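Local coordinates for uncharacterized Thioredoxin-like protein (PDB 3HA9), which is of unknown function but has a thioredoxin-like fold and may have oxidoreductase or antioxidant activity, at residues F76-A79 with E80-K83; I136-K139 with S140-L144; T149-L152 with G153-E156. All coordinates share one frame; numbering follows the deposited sequence.

In the fold
Three contacts mark turning points of a thioredoxin-like domain. Contact 1 (76-83) and contact 3 (149-156) are helix starts, each capped by a hydroxyl, after strands 69-75 and 143-148; contact 2 (136-144) is the hairpin turn joining strands 133-138 and 143-148. Contacts 2 and 3 touch: I136 CD1 lies 3.7 Å from L155 CD2, where helix 152-161 packs on the sheet, and their centres are 16 Å apart. Contact 1 stands apart, its centre about 26 Å from contact 2's, across the chain's centre, and about 27 Å from contact 3's (nearest atoms about 11 Å). The F76 side chain lies near, without touching, the disulfide-bonded CxxC pair C49 and C52 at the start of helix 52-65.

Contact 1. Residues F76-A79 with E80-K83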
loop_
_atom_site.group_PDB
_atom_site.type_symbol
_atom_site.label_atom_id
_atom_site.label_comp_id
_atom_site.label_asym_id
_atom_site.label_seq_id
_atom_site.Cartn_x
_atom_site.Cartn_y
_atom_site.Cartn_z
ATOM N N PHE A 76 -8.164 3.503 0.171
ATOM C CA PHE A 76 -8.150 4.955 0.279
ATOM C C PHE A 76 -9.472 5.569 -0.143
ATOM O O PHE A 76 -9.583 6.801 -0.259
ATOM C CB PHE A 76 -6.938 5.571 -0.477
ATOM C CG PHE A 76 -6.995 5.455 -1.989
ATOM C CD1 PHE A 76 -7.545 6.483 -2.770
ATOM C CD2 PHE A 76 -6.424 4.361 -2.628
ATOM C CE1 PHE A 76 -7.542 6.409 -4.169
ATOM C CE2 PHE A 76 -6.415 4.270 -4.024
ATOM C CZ PHE A 76 -6.970 5.305 -4.794
ATOM N N TRP A 77 -10.488 4.724 -0.362
ATOM C CA TRP A 77 -11.774 5.231 -0.829
ATOM C C TRP A 77 -12.614 5.662 0.387
ATOM O O TRP A 77 -13.621 5.049 0.735
ATOM C CB TRP A 77 -12.479 4.203 -1.732
ATOM C CG TRP A 77 -13.513 4.868 -2.605
ATOM C CD1 TRP A 77 -14.855 4.898 -2.402
ATOM C CD2 TRP A 77 -13.258 5.641 -3.776
ATOM N NE1 TRP A 77 -15.468 5.622 -3.401
ATOM C CE2 TRP A 77 -14.506 6.084 -4.260
ATOM C CE3 TRP A 77 -12.095 5.976 -4.486
ATOM C CZ2 TRP A 77 -14.628 6.876 -5.401
ATOM C CZ3 TRP A 77 -12.221 6.764 -5.641
ATOM C CH2 TRP A 77 -13.486 7.197 -6.079
ATOM N N THR A 78 -12.148 6.729 1.037
ATOM C CA THR A 78 -12.724 7.213 2.281
ATOM C C THR A 78 -13.249 8.632 2.108
ATOM O O THR A 78 -12.829 9.346 1.191
ATOM C CB THR A 78 -11.642 7.285 3.393
ATOM O OG1 THR A 78 -10.595 8.188 2.990
ATOM C CG2 THR A 78 -11.057 5.905 3.678
ATOM N N ALA A 79 -14.148 9.048 3.005
ATOM C CA ALA A 79 -14.736 10.387 2.899
ATOM C C ALA A 79 -13.660 11.468 2.843
ATOM O O ALA A 79 -13.767 12.418 2.059
ATOM C CB ALA A 79 -15.699 10.636 4.053
ATOM N N GLU A 80 -12.629 11.323 3.672
ATOM C CA GLU A 80 -11.585 12.339 3.767
ATOM C C GLU A 80 -10.784 12.423 2.467
ATOM O O GLU A 80 -10.479 13.523 1.973
ATOM C CB GLU A 80 -10.651 12.046 4.954
ATOM C CG GLU A 80 -11.265 12.260 6.330
ATOM C CD GLU A 80 -12.230 11.140 6.777
ATOM O OE1 GLU A 80 -12.238 10.013 6.203
ATOM O OE2 GLU A 80 -13.000 11.402 7.725
ATOM N N ALA A 81 -10.411 11.266 1.929
ATOM C CA ALA A 81 -9.637 11.226 0.692
ATOM C C ALA A 81 -10.455 11.766 -0.481
ATOM O O ALA A 81 -9.929 12.529 -1.300
ATOM C CB ALA A 81 -9.163 9.788 0.408
ATOM N N LEU A 82 -11.732 11.377 -0.553
ATOM C CA LEU A 82 -12.601 11.771 -1.669
ATOM C C LEU A 82 -12.814 13.279 -1.679
ATOM O O LEU A 82 -12.803 13.907 -2.736
ATOM C CB LEU A 82 -13.959 11.040 -1.597
ATOM C CG LEU A 82 -13.881 9.508 -1.703
ATOM C CD1 LEU A 82 -15.287 8.852 -1.901
ATOM C CD2 LEU A 82 -12.889 9.035 -2.754
ATOM N N LYS A 83 -13.002 13.847 -0.493
ATOM C CA LYS A 83 -13.135 15.306 -0.352
ATOM C C LYS A 83 -11.883 16.037 -0.840
ATOM O O LYS A 83 -11.993 17.012 -1.603
ATOM C CB LYS A 83 -13.451 15.704 1.089
ATOM C CG LYS A 83 -13.632 17.225 1.256
ATOM C CD LYS A 83 -13.874 17.618 2.694
ATOM C CE LYS A 83 -14.080 19.117 2.791
ATOM N NZ LYS A 83 -14.267 19.558 4.201
#
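T78 O takes the backbone N-H of L82 at 2.9 Å, and A79 O takes that of K83, so the chain leaving strand 69-75 winds directly into helix 79-85. The motif is a helix N-cap: T78 is both the last residue of an inverse gamma turn centred on W77 and the capping residue. T78 OG1 sits between the backbone N and the carbonyl carbon (chi1 60°), a rotation that brings it under the first turn to accept from A81 N at 3.3 Å. The same hydroxyl is hydrogen-bonded to D118 O, which ties the cap to the loop after strand 114-117. A81 CB lies close to both F76 O and T78 OG1. W77 and L82 make the apolar half of the contact, their side chains crossing at about a right angle. With CG of W77 anti to the backbone N (chi1 -159°), the indole swings back beside the helix and presents one face to the leucine. L82 CD1 lies over the pyrrole side, 3.6 Å from W77 NE1, whose N-H is bonded to P93 O; W48 meets the indole edge-to-face. The other methyl makes a CH-pi contact: L82 CD2 stands 3.4 Å from the centroid of the six-membered ring of W77, only 7° off the ring normal.

Contact 2. Residues I136-K139 with S140-L144; sequences IMDK and SSNVL
The end-to-end directions of I136-K139 and S140-L144 differ by 162°, nearly antiparallel, the chain doubling back through a type I turn from D138 to S141 whose S141 N to D138 O bond is 3.0 Å long. The ladder beyond it is antiparallel: D138 N donates to N142 O and L144 N to I136 O, flanking the non-hydrogen-bonded pair of M137 and V143. M137 CG meets V143 CG2 at 4.0 Å on one face of the sheet, the two side chains slanting across each other. D138 organises the turn. Its CG is tucked over its own backbone (chi1 66°), which folds the carboxylate over the turn rather than out to the side. D138 OD1 accepts N142 N at 2.9 Å, the donor coming from above the carboxylate plane, and also takes a weak bond from S140 N. D138 OD2 offers its syn lone pair to N142 ND2, 2.9 Å away; this bond is nearly straight and D138 OD2 lies in the amide plane of N142, although the carboxylate and amide planes are turned 73° apart. Two good bonds and one weak one hold the carboxylate and probably limit its rotation. A water donates to K139 O and is hydrogen-bonded to S141 OG at 2.6 Å, linking two corners of the turn. Beyond the turn, K139 NZ reaches the carbonyls of V35 and G37, while I136 packs against V39 and I41 of strand 39-45. With S141 at positive phi, the arrangement is a 3:5 beta hairpin with a type I turn and G1 bulge, here joining the last two strands of a thioredoxin-like sheet.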
loop_
_atom_site.group_PDB
_atom_site.type_symbol
_atom_site.label_atom_id
_atom_site.label_comp_id
_atom_site.label_asym_id
_atom_site.label_seq_id
_atom_site.Cartn_x
_atom_site.Cartn_y
_atom_site.Cartn_z
ATOM N N ILE A 136 6.191 -1.544 -4.134
ATOM C CA ILE A 136 6.986 -2.599 -3.487
ATOM C C ILE A 136 8.275 -1.991 -2.951
ATOM O O ILE A 136 8.987 -1.314 -3.697
ATOM C CB ILE A 136 7.320 -3.747 -4.453
ATOM C CG1 ILE A 136 6.031 -4.306 -5.057
ATOM C CG2 ILE A 136 8.112 -4.852 -3.718
ATOM C CD1 ILE A 136 6.257 -5.329 -6.172
ATOM N N MET A 137 8.535 -2.208 -1.660
ATOM C CA MET A 137 9.720 -1.669 -0.981
ATOM C C MET A 137 10.460 -2.780 -0.235
ATOM O O MET A 137 9.854 -3.770 0.165
ATOM C CB MET A 137 9.310 -0.615 0.054
ATOM C CG MET A 137 9.155 0.803 -0.463
ATOM S SD MET A 137 8.339 1.899 0.769
ATOM C CE MET A 137 8.211 0.842 2.073
ATOM N N ASP A 138 11.764 -2.593 -0.032
ATOM C CA ASP A 138 12.517 -3.437 0.899
ATOM C C ASP A 138 12.596 -2.755 2.274
ATOM O O ASP A 138 12.058 -1.673 2.450
ATOM C CB ASP A 138 13.898 -3.799 0.335
ATOM C CG ASP A 138 14.824 -2.590 0.193
ATOM O OD1 ASP A 138 14.597 -1.539 0.832
ATOM O OD2 ASP A 138 15.795 -2.709 -0.572
ATOM N N LYS A 139 13.234 -3.377 3.265
ATOM C CA LYS A 139 13.222 -2.783 4.606
ATOM C C LYS A 139 14.068 -1.504 4.762
ATOM O O LYS A 139 13.889 -0.752 5.726
ATOM C CB LYS A 139 13.538 -3.824 5.692
ATOM C CG LYS A 139 12.352 -4.721 6.023
ATOM C CD LYS A 139 11.223 -3.938 6.688
ATOM C CE LYS A 139 10.034 -4.841 7.038
ATOM N NZ LYS A 139 10.424 -5.871 8.055
ATOM N N SER A 140 14.952 -1.251 3.797
ATOM C CA SER A 140 15.711 0.002 3.729
ATOM C C SER A 140 14.919 1.132 3.054
ATOM O O SER A 140 15.428 2.248 2.853
ATOM C CB SER A 140 17.021 -0.244 2.981
ATOM O OG SER A 140 17.828 -1.159 3.704
ATOM N N SER A 141 13.664 0.845 2.735
ATOM C CA SER A 141 12.776 1.767 2.017
ATOM C C SER A 141 13.201 2.046 0.575
ATOM O O SER A 141 12.735 3.016 -0.025
ATOM C CB SER A 141 12.567 3.084 2.785
ATOM O OG SER A 141 11.913 2.867 4.031
ATOM N N ASN A 142 14.033 1.187 -0.008
ATOM C CA ASN A 142 14.237 1.247 -1.449
ATOM C C ASN A 142 12.963 0.844 -2.175
ATOM O O ASN A 142 12.321 -0.141 -1.810
ATOM C CB ASN A 142 15.356 0.314 -1.899
ATOM C CG ASN A 142 16.695 0.706 -1.348
ATOM O OD1 ASN A 142 17.149 1.838 -1.526
ATOM N ND2 ASN A 142 17.341 -0.229 -0.657
ATOM N N VAL A 143 12.601 1.599 -3.203
ATOM C CA VAL A 143 11.405 1.268 -3.985
ATOM C C VAL A 143 11.806 0.392 -5.153
ATOM O O VAL A 143 12.579 0.809 -6.024
ATOM C CB VAL A 143 10.653 2.523 -4.478
ATOM C CG1 VAL A 143 9.428 2.121 -5.337
ATOM C CG2 VAL A 143 10.238 3.400 -3.291
ATOM N N LEU A 144 11.270 -0.831 -5.159
ATOM C CA LEU A 144 11.595 -1.832 -6.165
ATOM C C LEU A 144 10.650 -1.772 -7.362
ATOM O O LEU A 144 10.985 -2.232 -8.461
ATOM C CB LEU A 144 11.578 -3.216 -5.521
ATOM C CG LEU A 144 12.823 -3.749 -4.800
ATOM C CD1 LEU A 144 13.838 -2.680 -4.361
ATOM C CD2 LEU A 144 12.448 -4.713 -3.638
HETATM O O HOH W 1 13.484 2.050 5.897
#

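Contact 3. Residues T149-L152 with G153-E156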
loop_
_atom_site.group_PDB
_atom_site.type_symbol
_atom_site.label_atom_id
_atom_site.label_comp_id
_atom_site.label_asym_id
_atom_site.label_seq_id
_atom_site.Cartn_x
_atom_site.Cartn_y
_atom_site.Cartn_z
ATOM N N THR A 149 -1.619 -1.422 -11.702
ATOM C CA THR A 149 -1.907 -2.764 -12.223
ATOM C C THR A 149 -0.697 -3.465 -12.866
ATOM O O THR A 149 -0.711 -3.739 -14.076
ATOM C CB THR A 149 -3.120 -2.750 -13.211
ATOM O OG1 THR A 149 -2.831 -1.891 -14.328
ATOM C CG2 THR A 149 -4.397 -2.274 -12.505
ATOM N N PRO A 150 0.361 -3.743 -12.072
ATOM C CA PRO A 150 1.460 -4.532 -12.644
ATOM C C PRO A 150 1.023 -5.969 -12.924
ATOM O O PRO A 150 0.145 -6.486 -12.238
ATOM C CB PRO A 150 2.510 -4.523 -11.530
ATOM C CG PRO A 150 1.730 -4.288 -10.276
ATOM C CD PRO A 150 0.650 -3.339 -10.679
ATOM N N SER A 151 1.634 -6.610 -13.919
ATOM C CA SER A 151 1.325 -8.001 -14.227
ATOM C C SER A 151 1.991 -8.954 -13.234
ATOM O O SER A 151 2.899 -8.555 -12.503
ATOM C CB SER A 151 1.809 -8.330 -15.633
ATOM O OG SER A 151 3.229 -8.322 -15.674
ATOM N N LEU A 152 1.549 -10.216 -13.222
ATOM C CA LEU A 152 2.171 -11.243 -12.373
ATOM C C LEU A 152 3.662 -11.381 -12.684
ATOM O O LEU A 152 4.484 -11.500 -11.772
ATOM C CB LEU A 152 1.473 -12.609 -12.537
ATOM C CG LEU A 152 2.032 -13.770 -11.708
ATOM C CD1 LEU A 152 2.091 -13.410 -10.224
ATOM C CD2 LEU A 152 1.220 -15.061 -11.923
ATOM N N GLY A 153 3.988 -11.378 -13.978
ATOM C CA GLY A 153 5.366 -11.439 -14.444
ATOM C C GLY A 153 6.234 -10.329 -13.878
ATOM O O GLY A 153 7.371 -10.574 -13.459
ATOM N N GLU A 154 5.686 -9.109 -13.849
ATOM C CA GLU A 154 6.402 -7.947 -13.316
ATOM C C GLU A 154 6.648 -8.099 -11.823
ATOM O O GLU A 154 7.765 -7.869 -11.347
ATOM C CB GLU A 154 5.638 -6.651 -13.594
ATOM C CG GLU A 154 5.375 -6.384 -15.052
ATOM C CD GLU A 154 4.763 -5.029 -15.287
ATOM O OE1 GLU A 154 5.542 -4.057 -15.403
ATOM O OE2 GLU A 154 3.515 -4.929 -15.371
ATOM N N LEU A 155 5.611 -8.508 -11.092
ATOM C CA LEU A 155 5.718 -8.701 -9.648
ATOM C C LEU A 155 6.754 -9.786 -9.316
ATOM O O LEU A 155 7.625 -9.576 -8.473
ATOM C CB LEU A 155 4.354 -9.063 -9.049
ATOM C CG LEU A 155 3.235 -8.021 -9.129
ATOM C CD1 LEU A 155 1.901 -8.688 -8.767
ATOM C CD2 LEU A 155 3.504 -6.830 -8.218
ATOM N N GLU A 156 6.663 -10.928 -10.002
ATOM C CA GLU A 156 7.614 -12.027 -9.823
ATOM C C GLU A 156 9.055 -11.569 -10.039
ATOM O O GLU A 156 9.930 -11.845 -9.208
ATOM C CB GLU A 156 7.304 -13.192 -10.777
ATOM C CG GLU A 156 6.228 -14.146 -10.273
ATOM C CD GLU A 156 6.753 -15.238 -9.333
ATOM O OE1 GLU A 156 7.843 -15.083 -8.730
ATOM O OE2 GLU A 156 6.056 -16.259 -9.181
#
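S151 and E154 face each other across the first turn of helix 152-161 as a capping box. The serine hydroxyl is turned back over the main chain (chi1 68°), which lets S151 OG accept from E154 N at 3.2 Å. In return the glutamate, extended beyond CG, reaches back along the chain: E154 OE2 takes S151 N at 2.9 Å in a nearly straight bond of 170°, the donor meeting OE2 on the anti side of the carboxylate, 26° out of its plane. S151 OG also gives OE2 a weak bond, and E154 CG passes only 3.0 Å from S151 OG, so the two side chains pack tightly against each other. An alanine at S151 would remove the hydroxyl and is likely to leave E154 N without its cap, the glutamate keeping the S151 N-H bond but losing the weak hydroxyl one. The helix proper opens with L155 N to S151 O, 3.1 Å, and E156 N to L152 O, 2.9 Å. On the apolar side P150 and L155 lie aslant, the proline touching with the outer corner of its ring: P150 CG meets L155 CD2 at 3.7 Å. E156 directs its carboxylate away from the cap to a salt bridge with K65 and a hydrogen bond with Y66. Around the turn, P150 and L155 pack on I134 of strand 133-138, and L155 also reaches L62 of helix 52-65. L152 rests on L58 and R61 of that helix, and P150 on its M55, so the start of helix 152-161 lies against both strand 133-138 and helix 52-65.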